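Local atomic coordinates of mandelate racemase / muconate lactonizing enzyme, C-terminal domain protein (Pseudovibrio sp. JE062, PDB entry 4JHM), a protein that belongs to the enolase superfamily and joins an N-terminal capping domain to a C-terminal domain built as a barrel of strands and helices. Residues R192-T197 with N217-E222; K211-H216 with T240-S245; Y137-M142 with K165-C170. One frame throughout, in Å; residues are numbered along the deposited sequence.

Contact 1 of 3, residues R192-T197 with N217-E222; sequences RFMLDT and NWEWLE
Glu219 N gives a hydrogen bond to Phe193 O (2.7 Å, 169° at the hydrogen). Leu195 sits between two residues of the partner: its N bonds to Trp220 O, and its O receives Glu222 N at 2.8 Å. Thr197 N to Glu222 O ends the series, and Leu195 with Leu221 and Asp196 with Glu222 form parallel bridges.

Selenomethionine Met194 lies against Trp220, its CG over the ring centre. Its methyl CE makes a CH-pi contact over the ring face, 3.4 Å from Trp220 CH2; its selenium makes the Met-aromatic contact, obliquely. The same CG touches Glu219 CB. Phe193 CB sits over the six-membered ring of Trp218, 12° off the normal and 3.7 Å from Trp218 CE3. At the N-terminal end of strand 192-196, Arg192 NH2 forms a salt bridge with Glu219 OE1 (2.8 Å) and a weak bond to Asn217 O. Glu219 has CG anti to its backbone N (chi1 179°).

Further out, Trp218 NE1 reaches Glu183, and Met209 and Met213 of helix 203-215 back Leu195. Asp196 and Glu222 have Ala198 N and Lys165 NZ as main polar partners. The contact pairs the two strands of the beta-alpha-beta unit 192-196, 203-215, 220-222, as in a TIM-type barrel.

Contact 2 of 3, residues K211-H216 with T240-S245; sequences KWMERH and TDLEIS
Glu214 and Leu242 bring the backbones closest, their CA atoms 5.4 Å apart, where the last turn of helix 203-215 passes the loop leading into strand 243-245. The loop is shaped by an ST turn, in which Thr240 OG1 accepts Leu242 N at 3.2 Å; Thr240 OG1 is also hydrogen-bonded to Leu236 O of helix 230-239.

One hydrogen bond joins the segments. Glu214 has CG anti to its backbone N (chi1 -176°) and is extended beyond it, and its OE2 receives Asp241 N at 2.8 Å. The donor comes from above the carboxylate plane, 37° out of it, and OE2 also lies against Thr240 CA (3.3 Å). Next to this bond the packing is apolar: Leu242 CD2 meets Met213 CB at 3.7 Å and, more loosely, the methyl CE, the two side chains lying obliquely. Leu221 of strand 220-222 touches both Met213 and Leu242, continuing this apolar layer to the sheet.

Glu214 OE2 thus grips the backbone N-H of Asp241 although it lies 4.2 Å from Asp241 OD2, and the two acids may repel each other mildly. Arg235 and Lys211 of a neighbouring subunit form weak, long ion pairs with Asp241, so any offset from them is tentative.

Contact 3 of 3, residues Y137-M142 with K165-C170; sequences YASTPM and KLHCYC
His167 gives two hydrogen bonds to Thr140, one from its backbone and one from its ring. The strands 137-139 and 165-167 run parallel, with an angle of 4° between their axes, and Lys165 supplies both backbone bonds: its N donates to Ala138 O and its O accepts Thr140 N, each at 3.1 Å. Thr140 OG1 then takes the place a carbonyl would hold in the next step. It accepts His167 N at 3.2 Å and gives its own proton to Pro141 O at 3.0 Å, so the hydroxyl is used in both directions. Its chi1 of 86° sets OG1 between the backbone N and the carbonyl carbon.

His167 ND1 donates to Thr140 O at 2.8 Å. The acceptor lies near the imidazole plane and the donor in the carbonyl plane, a geometry that fixes the turn of the ring, while NE2 makes a weak hydrogen bond to Asp196 OD2.

Lys165 crosses Tyr137 obliquely, with CB against the ring atoms CD1 and CE1, before chi3 (81°) bends the chain; CE lies 3.2 Å from Ser139 OG, which is hydrogen-bonded to Glu324. Farther on, Met142 CE touches Tyr169 CD1 at 3.4 Å, an apolar contact between the loop residues after the two strands.

The buried amine of Lys165 is held from several sides: NZ donates to Tyr137 OH (3.2 Å) and forms salt bridges with the carboxylates of Glu324 and Glu222, and together these partners fix where it sits.

In the fold
From the N terminus, strand 133-139 is followed by helix 149-159 and strand 163-167, and contact 3 closes that loop before contact 1 opens. Residues 192-197 then open contact 1, and 211-216, on the helix between its strands, open contact 2. Contact 1 closes at 217-222 and contact 2 at 240-245, so these two cross, while contact 3 stands in series before both. Strand 133-139 lies beside 163-167, 163-167 beside 192-196, 192-196 beside 220-222, and 220-222 beside 243-245, which places all three contacts on one curved sheet. Contact centres lie about 8 Å apart for 1 and 2 and about 10 Å for 1 and 3; contacts 2 and 3 do not touch.

Contact 1 of 3, residues R192-T197 with N217-E222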
loop_
_atom_site.group_PDB
_atom_site.type_symbol
_atom_site.label_atom_id
_atom_site.label_comp_id
_atom_site.label_asym_id
_atom_site.label_seq_id
_atom_site.Cartn_x
_atom_site.Cartn_y
_atom_site.Cartn_z
ATOM N N ARG A 192 -36.128 -13.783 5.195
ATOM C CA ARG A 192 -34.913 -12.994 4.999
ATOM C C ARG A 192 -35.277 -11.560 4.626
ATOM O O ARG A 192 -36.030 -11.341 3.679
ATOM C CB ARG A 192 -34.054 -13.602 3.883
ATOM C CG ARG A 192 -33.612 -15.040 4.115
ATOM C CD ARG A 192 -32.757 -15.159 5.362
ATOM N NE ARG A 192 -31.651 -14.201 5.359
ATOM C CZ ARG A 192 -30.930 -13.883 6.430
ATOM N NH1 ARG A 192 -31.187 -14.438 7.609
ATOM N NH2 ARG A 192 -29.949 -13.003 6.324
ATOM N N PHE A 193 -34.741 -10.587 5.358
ATOM C CA PHE A 193 -35.081 -9.182 5.128
ATOM C C PHE A 193 -33.905 -8.364 4.607
ATOM O O PHE A 193 -32.768 -8.535 5.052
ATOM C CB PHE A 193 -35.610 -8.539 6.411
ATOM C CG PHE A 193 -37.016 -8.948 6.767
ATOM C CD1 PHE A 193 -38.104 -8.306 6.198
ATOM C CD2 PHE A 193 -37.248 -9.962 7.681
ATOM C CE1 PHE A 193 -39.394 -8.672 6.529
ATOM C CE2 PHE A 193 -38.539 -10.330 8.022
ATOM C CZ PHE A 193 -39.613 -9.684 7.444
HETATM N N MSE A 194 -34.201 -7.470 3.664
HETATM C CA MSE A 194 -33.210 -6.566 3.084
HETATM C C MSE A 194 -33.753 -5.165 3.138
HETATM O O MSE A 194 -34.958 -4.963 3.285
HETATM C CB MSE A 194 -32.922 -6.905 1.620
HETATM C CG MSE A 194 -32.310 -8.288 1.447
HETATM SE SE MSE A 194 -33.700 -9.612 0.984
HETATM C CE MSE A 194 -32.939 -10.258 -0.713
ATOM N N LEU A 195 -32.864 -4.184 3.004
ATOM C CA LEU A 195 -33.240 -2.780 3.096
ATOM C C LEU A 195 -32.561 -1.974 1.998
ATOM O O LEU A 195 -31.348 -2.081 1.810
ATOM C CB LEU A 195 -32.832 -2.236 4.459
ATOM C CG LEU A 195 -33.294 -0.824 4.804
ATOM C CD1 LEU A 195 -34.811 -0.759 4.846
ATOM C CD2 LEU A 195 -32.701 -0.399 6.138
ATOM N N ASP A 196 -33.342 -1.178 1.269
ATOM C CA ASP A 196 -32.800 -0.277 0.245
ATOM C C ASP A 196 -32.989 1.187 0.666
ATOM O O ASP A 196 -34.120 1.670 0.755
ATOM C CB ASP A 196 -33.475 -0.533 -1.110
ATOM C CG ASP A 196 -32.955 0.383 -2.213
ATOM O OD1 ASP A 196 -32.182 1.309 -1.904
ATOM O OD2 ASP A 196 -33.315 0.179 -3.391
ATOM N N THR A 197 -31.885 1.883 0.933
ATOM C CA THR A 197 -31.948 3.279 1.367
ATOM C C THR A 197 -31.534 4.242 0.245
ATOM O O THR A 197 -31.180 5.399 0.498
ATOM C CB THR A 197 -31.072 3.527 2.615
ATOM O OG1 THR A 197 -29.709 3.196 2.324
ATOM C CG2 THR A 197 -31.553 2.690 3.793
ATOM N N ASN A 217 -28.995 -10.266 11.856
ATOM C CA ASN A 217 -28.808 -11.199 10.747
ATOM C C ASN A 217 -29.650 -10.916 9.496
ATOM O O ASN A 217 -30.014 -11.837 8.769
ATOM C CB ASN A 217 -29.043 -12.634 11.235
ATOM C CG ASN A 217 -27.886 -13.167 12.067
ATOM O OD1 ASN A 217 -26.720 -12.903 11.778
ATOM N ND2 ASN A 217 -28.206 -13.936 13.101
ATOM N N TRP A 218 -29.943 -9.647 9.233
ATOM C CA TRP A 218 -30.624 -9.279 7.995
ATOM C C TRP A 218 -29.720 -9.579 6.814
ATOM O O TRP A 218 -28.516 -9.754 6.973
ATOM C CB TRP A 218 -31.021 -7.808 7.992
ATOM C CG TRP A 218 -32.219 -7.534 8.820
ATOM C CD1 TRP A 218 -32.544 -8.121 10.004
ATOM C CD2 TRP A 218 -33.254 -6.583 8.544
ATOM N NE1 TRP A 218 -33.722 -7.604 10.480
ATOM C CE2 TRP A 218 -34.178 -6.655 9.602
ATOM C CE3 TRP A 218 -33.492 -5.685 7.500
ATOM C CZ2 TRP A 218 -35.321 -5.865 9.649
ATOM C CZ3 TRP A 218 -34.623 -4.901 7.547
ATOM C CH2 TRP A 218 -35.526 -4.994 8.615
ATOM N N GLU A 219 -30.315 -9.621 5.629
ATOM C CA GLU A 219 -29.674 -10.207 4.458
ATOM C C GLU A 219 -28.670 -9.264 3.806
ATOM O O GLU A 219 -27.497 -9.609 3.673
ATOM C CB GLU A 219 -30.750 -10.658 3.462
ATOM C CG GLU A 219 -30.225 -11.279 2.179
ATOM C CD GLU A 219 -29.539 -12.607 2.405
ATOM O OE1 GLU A 219 -29.420 -13.028 3.576
ATOM O OE2 GLU A 219 -29.117 -13.230 1.407
ATOM N N TRP A 220 -29.121 -8.083 3.391
ATOM C CA TRP A 220 -28.203 -7.089 2.841
ATOM C C TRP A 220 -28.727 -5.659 2.914
ATOM O O TRP A 220 -29.931 -5.422 2.900
ATOM C CB TRP A 220 -27.789 -7.447 1.402
ATOM C CG TRP A 220 -28.771 -7.110 0.320
ATOM C CD1 TRP A 220 -29.345 -5.897 0.073
ATOM C CD2 TRP A 220 -29.246 -7.990 -0.696
ATOM N NE1 TRP A 220 -30.173 -5.976 -1.020
ATOM C CE2 TRP A 220 -30.124 -7.253 -1.513
ATOM C CE3 TRP A 220 -29.029 -9.340 -0.986
ATOM C CZ2 TRP A 220 -30.782 -7.819 -2.601
ATOM C CZ3 TRP A 220 -29.679 -9.902 -2.067
ATOM C CH2 TRP A 220 -30.545 -9.141 -2.863
ATOM N N LEU A 221 -27.792 -4.716 3.008
ATOM C CA LEU A 221 -28.093 -3.296 2.940
ATOM C C LEU A 221 -27.740 -2.798 1.550
ATOM O O LEU A 221 -26.575 -2.806 1.158
ATOM C CB LEU A 221 -27.288 -2.519 3.987
ATOM C CG LEU A 221 -27.345 -0.989 3.873
ATOM C CD1 LEU A 221 -28.789 -0.517 3.813
ATOM C CD2 LEU A 221 -26.614 -0.303 5.017
ATOM N N GLU A 222 -28.747 -2.359 0.809
ATOM C CA GLU A 222 -28.545 -1.930 -0.567
ATOM C C GLU A 222 -28.499 -0.407 -0.667
ATOM O O GLU A 222 -29.380 0.283 -0.161
ATOM C CB GLU A 222 -29.660 -2.497 -1.463
ATOM C CG GLU A 222 -29.793 -1.815 -2.816
ATOM C CD GLU A 222 -30.831 -2.467 -3.709
ATOM O OE1 GLU A 222 -31.012 -3.704 -3.622
ATOM O OE2 GLU A 222 -31.463 -1.734 -4.504
#

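Contact 2 of 3, residues K211-H216 with T240-S245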
loop_
_atom_site.group_PDB
_atom_site.type_symbol
_atom_site.label_atom_id
_atom_site.label_comp_id
_atom_site.label_asym_id
_atom_site.label_seq_id
_atom_site.Cartn_x
_atom_site.Cartn_y
_atom_site.Cartn_z
ATOM N N LYS A 211 -24.496 -2.025 11.329
ATOM C CA LYS A 211 -24.188 -2.696 12.584
ATOM C C LYS A 211 -25.450 -3.293 13.194
ATOM O O LYS A 211 -25.430 -4.401 13.719
ATOM C CB LYS A 211 -23.545 -1.726 13.577
ATOM C CG LYS A 211 -22.099 -1.382 13.267
ATOM C CD LYS A 211 -21.382 -0.897 14.518
ATOM C CE LYS A 211 -20.020 -0.285 14.207
ATOM N NZ LYS A 211 -19.063 -1.231 13.566
ATOM N N TRP A 212 -26.551 -2.559 13.118
ATOM C CA TRP A 212 -27.818 -3.060 13.624
ATOM C C TRP A 212 -28.339 -4.218 12.776
ATOM O O TRP A 212 -28.770 -5.241 13.310
ATOM C CB TRP A 212 -28.851 -1.941 13.675
ATOM C CG TRP A 212 -30.164 -2.377 14.241
ATOM C CD1 TRP A 212 -30.611 -2.196 15.517
ATOM C CD2 TRP A 212 -31.205 -3.077 13.546
ATOM N NE1 TRP A 212 -31.865 -2.736 15.659
ATOM C CE2 TRP A 212 -32.252 -3.281 14.464
ATOM C CE3 TRP A 212 -31.352 -3.548 12.237
ATOM C CZ2 TRP A 212 -33.426 -3.937 14.115
ATOM C CZ3 TRP A 212 -32.517 -4.199 11.893
ATOM C CH2 TRP A 212 -33.538 -4.391 12.828
HETATM N N MSE A 213 -28.300 -4.060 11.457
HETATM C CA MSE A 213 -28.773 -5.108 10.552
HETATM C C MSE A 213 -27.899 -6.315 10.724
HETATM O O MSE A 213 -28.365 -7.446 10.574
HETATM C CB MSE A 213 -28.758 -4.626 9.101
HETATM C CG MSE A 213 -29.947 -3.712 8.832
HETATM SE SE MSE A 213 -29.819 -2.865 7.062
HETATM C CE MSE A 213 -29.782 -4.486 5.944
ATOM N N GLU A 214 -26.628 -6.077 11.052
ATOM C CA GLU A 214 -25.649 -7.145 11.263
ATOM C C GLU A 214 -25.959 -7.967 12.516
ATOM O O GLU A 214 -25.777 -9.180 12.518
ATOM C CB GLU A 214 -24.237 -6.553 11.360
ATOM C CG GLU A 214 -23.107 -7.570 11.484
ATOM C CD GLU A 214 -21.777 -6.928 11.865
ATOM O OE1 GLU A 214 -21.780 -5.999 12.707
ATOM O OE2 GLU A 214 -20.724 -7.352 11.334
ATOM N N ARG A 215 -26.421 -7.307 13.576
ATOM C CA ARG A 215 -26.763 -7.997 14.824
ATOM C C ARG A 215 -27.970 -8.900 14.643
ATOM O O ARG A 215 -28.045 -9.973 15.234
ATOM C CB ARG A 215 -27.074 -7.001 15.949
ATOM C CG ARG A 215 -25.850 -6.409 16.618
ATOM C CD ARG A 215 -26.152 -5.875 18.010
ATOM N NE ARG A 215 -24.911 -5.616 18.740
ATOM C CZ ARG A 215 -24.277 -6.506 19.505
ATOM N NH1 ARG A 215 -23.148 -6.168 20.119
ATOM N NH2 ARG A 215 -24.767 -7.731 19.670
ATOM N N HIS A 216 -28.923 -8.449 13.836
ATOM C CA HIS A 216 -30.175 -9.171 13.669
ATOM C C HIS A 216 -30.188 -9.995 12.375
ATOM O O HIS A 216 -31.240 -10.387 11.875
ATOM C CB HIS A 216 -31.348 -8.194 13.751
ATOM C CG HIS A 216 -31.460 -7.503 15.081
ATOM N ND1 HIS A 216 -30.810 -6.319 15.366
ATOM C CD2 HIS A 216 -32.140 -7.836 16.204
ATOM C CE1 HIS A 216 -31.092 -5.948 16.602
ATOM N NE2 HIS A 216 -31.896 -6.852 17.133
ATOM N N THR A 240 -17.982 -4.574 8.899
ATOM C CA THR A 240 -19.117 -5.438 9.219
ATOM C C THR A 240 -19.085 -6.682 8.345
ATOM O O THR A 240 -18.316 -6.760 7.390
ATOM C CB THR A 240 -20.477 -4.748 8.984
ATOM O OG1 THR A 240 -20.853 -4.872 7.605
ATOM C CG2 THR A 240 -20.430 -3.276 9.384
ATOM N N ASP A 241 -19.937 -7.647 8.671
ATOM C CA ASP A 241 -20.053 -8.872 7.887
ATOM C C ASP A 241 -21.324 -8.850 7.041
ATOM O O ASP A 241 -21.623 -9.793 6.308
ATOM C CB ASP A 241 -20.034 -10.085 8.814
ATOM C CG ASP A 241 -18.702 -10.250 9.524
ATOM O OD1 ASP A 241 -17.691 -9.694 9.038
ATOM O OD2 ASP A 241 -18.663 -10.935 10.567
ATOM N N LEU A 242 -22.063 -7.754 7.142
ATOM C CA LEU A 242 -23.302 -7.586 6.405
ATOM C C LEU A 242 -23.010 -7.358 4.925
ATOM O O LEU A 242 -22.137 -6.562 4.574
ATOM C CB LEU A 242 -24.059 -6.385 6.972
ATOM C CG LEU A 242 -25.413 -6.045 6.358
ATOM C CD1 LEU A 242 -26.446 -7.075 6.781
ATOM C CD2 LEU A 242 -25.837 -4.644 6.773
ATOM N N GLU A 243 -23.742 -8.051 4.059
ATOM C CA GLU A 243 -23.622 -7.836 2.620
ATOM C C GLU A 243 -23.982 -6.388 2.276
ATOM O O GLU A 243 -25.075 -5.922 2.599
ATOM C CB GLU A 243 -24.534 -8.810 1.862
ATOM C CG GLU A 243 -24.466 -8.720 0.340
ATOM C CD GLU A 243 -25.245 -9.831 -0.349
ATOM O OE1 GLU A 243 -25.784 -10.708 0.363
ATOM O OE2 GLU A 243 -25.322 -9.830 -1.599
ATOM N N ILE A 244 -23.054 -5.677 1.638
ATOM C CA ILE A 244 -23.288 -4.295 1.221
ATOM C C ILE A 244 -23.348 -4.224 -0.299
ATOM O O ILE A 244 -22.387 -4.593 -0.976
ATOM C CB ILE A 244 -22.170 -3.364 1.718
ATOM C CG1 ILE A 244 -21.993 -3.500 3.232
ATOM C CG2 ILE A 244 -22.465 -1.922 1.341
ATOM C CD1 ILE A 244 -23.256 -3.269 4.030
ATOM N N SER A 245 -24.471 -3.746 -0.832
ATOM C CA SER A 245 -24.690 -3.750 -2.273
ATOM C C SER A 245 -24.846 -2.338 -2.827
ATOM O O SER A 245 -25.243 -1.430 -2.109
ATOM C CB SER A 245 -25.927 -4.576 -2.604
ATOM O OG SER A 245 -25.840 -5.114 -3.911
#

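Contact 3 of 3, residues Y137-M142 with K165-C170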
loop_
_atom_site.group_PDB
_atom_site.type_symbol
_atom_site.label_atom_id
_atom_site.label_comp_id
_atom_site.label_asym_id
_atom_site.label_seq_id
_atom_site.Cartn_x
_atom_site.Cartn_y
_atom_site.Cartn_z
ATOM N N TYR A 137 -37.307 -12.525 -4.100
ATOM C CA TYR A 137 -37.758 -11.732 -2.963
ATOM C C TYR A 137 -38.787 -10.704 -3.425
ATOM O O TYR A 137 -38.711 -10.187 -4.539
ATOM C CB TYR A 137 -36.585 -11.044 -2.252
ATOM C CG TYR A 137 -35.824 -10.041 -3.093
ATOM C CD1 TYR A 137 -36.258 -8.726 -3.211
ATOM C CD2 TYR A 137 -34.657 -10.404 -3.752
ATOM C CE1 TYR A 137 -35.560 -7.808 -3.976
ATOM C CE2 TYR A 137 -33.949 -9.494 -4.516
ATOM C CZ TYR A 137 -34.404 -8.199 -4.627
ATOM O OH TYR A 137 -33.708 -7.298 -5.394
ATOM N N ALA A 138 -39.763 -10.431 -2.570
ATOM C CA ALA A 138 -40.746 -9.399 -2.852
ATOM C C ALA A 138 -40.111 -8.034 -2.608
ATOM O O ALA A 138 -39.676 -7.732 -1.494
ATOM C CB ALA A 138 -41.973 -9.584 -1.975
ATOM N N SER A 139 -40.036 -7.219 -3.654
ATOM C CA SER A 139 -39.472 -5.881 -3.539
ATOM C C SER A 139 -40.627 -4.919 -3.312
ATOM O O SER A 139 -41.426 -4.678 -4.214
ATOM C CB SER A 139 -38.705 -5.524 -4.807
ATOM O OG SER A 139 -37.652 -4.625 -4.525
ATOM N N THR A 140 -40.717 -4.378 -2.102
ATOM C CA THR A 140 -41.953 -3.750 -1.636
ATOM C C THR A 140 -42.043 -2.266 -1.966
ATOM O O THR A 140 -41.028 -1.612 -2.193
ATOM C CB THR A 140 -42.101 -3.889 -0.109
ATOM O OG1 THR A 140 -41.407 -2.817 0.543
ATOM C CG2 THR A 140 -41.541 -5.221 0.366
ATOM N N PRO A 141 -43.272 -1.731 -1.985
ATOM C CA PRO A 141 -43.469 -0.294 -2.086
ATOM C C PRO A 141 -43.266 0.371 -0.730
ATOM O O PRO A 141 -43.106 -0.314 0.283
ATOM C CB PRO A 141 -44.930 -0.175 -2.519
ATOM C CG PRO A 141 -45.589 -1.369 -1.918
ATOM C CD PRO A 141 -44.551 -2.460 -1.922
HETATM N N MSE A 142 -43.282 1.697 -0.713
HETATM C CA MSE A 142 -43.111 2.442 0.524
HETATM C C MSE A 142 -44.461 2.860 1.035
HETATM O O MSE A 142 -45.261 3.432 0.300
HETATM C CB MSE A 142 -42.204 3.628 0.217
HETATM C CG MSE A 142 -42.574 4.906 0.957
HETATM SE SE MSE A 142 -41.401 6.344 0.291
HETATM C CE MSE A 142 -41.258 7.331 1.985
ATOM N N LYS A 165 -37.327 -7.469 0.448
ATOM C CA LYS A 165 -36.523 -6.257 0.462
ATOM C C LYS A 165 -37.446 -5.063 0.623
ATOM O O LYS A 165 -38.159 -4.683 -0.305
ATOM C CB LYS A 165 -35.684 -6.093 -0.808
ATOM C CG LYS A 165 -34.938 -4.763 -0.842
ATOM C CD LYS A 165 -34.010 -4.630 -2.034
ATOM C CE LYS A 165 -34.751 -4.228 -3.298
ATOM N NZ LYS A 165 -33.866 -4.281 -4.496
ATOM N N LEU A 166 -37.421 -4.476 1.811
ATOM C CA LEU A 166 -38.239 -3.323 2.112
ATOM C C LEU A 166 -37.697 -2.096 1.401
ATOM O O LEU A 166 -36.515 -1.808 1.487
ATOM C CB LEU A 166 -38.222 -3.050 3.614
ATOM C CG LEU A 166 -38.595 -4.205 4.534
ATOM C CD1 LEU A 166 -38.109 -3.917 5.945
ATOM C CD2 LEU A 166 -40.093 -4.432 4.512
ATOM N N HIS A 167 -38.558 -1.372 0.696
ATOM C CA HIS A 167 -38.231 -0.001 0.333
ATOM C C HIS A 167 -38.755 0.868 1.458
ATOM O O HIS A 167 -39.842 0.622 1.987
ATOM C CB HIS A 167 -38.821 0.398 -1.017
ATOM C CG HIS A 167 -38.011 -0.077 -2.182
ATOM N ND1 HIS A 167 -38.430 -1.085 -3.023
ATOM C CD2 HIS A 167 -36.792 0.302 -2.630
ATOM C CE1 HIS A 167 -37.511 -1.297 -3.947
ATOM N NE2 HIS A 167 -36.505 -0.468 -3.731
ATOM N N CYS A 168 -37.969 1.864 1.843
ATOM C CA CYS A 168 -38.247 2.617 3.053
ATOM C C CYS A 168 -38.279 4.119 2.808
ATOM O O CYS A 168 -38.230 4.585 1.668
ATOM C CB CYS A 168 -37.202 2.279 4.118
ATOM S SG CYS A 168 -35.513 2.698 3.640
ATOM N N TYR A 169 -38.362 4.870 3.899
ATOM C CA TYR A 169 -38.439 6.316 3.837
ATOM C C TYR A 169 -37.106 6.920 3.408
ATOM O O TYR A 169 -37.061 8.036 2.898
ATOM C CB TYR A 169 -38.874 6.864 5.197
ATOM C CG TYR A 169 -40.141 6.212 5.712
ATOM C CD1 TYR A 169 -41.387 6.658 5.299
ATOM C CD2 TYR A 169 -40.090 5.137 6.593
ATOM C CE1 TYR A 169 -42.550 6.061 5.755
ATOM C CE2 TYR A 169 -41.249 4.534 7.055
ATOM C CZ TYR A 169 -42.476 5.002 6.633
ATOM O OH TYR A 169 -43.637 4.414 7.081
ATOM N N CYS A 170 -36.026 6.169 3.597
ATOM C CA CYS A 170 -34.689 6.661 3.287
ATOM C C CYS A 170 -34.350 7.861 4.167
ATOM O O CYS A 170 -33.609 8.758 3.768
ATOM C CB CYS A 170 -34.578 7.011 1.805
ATOM S SG CYS A 170 -34.916 5.594 0.740
#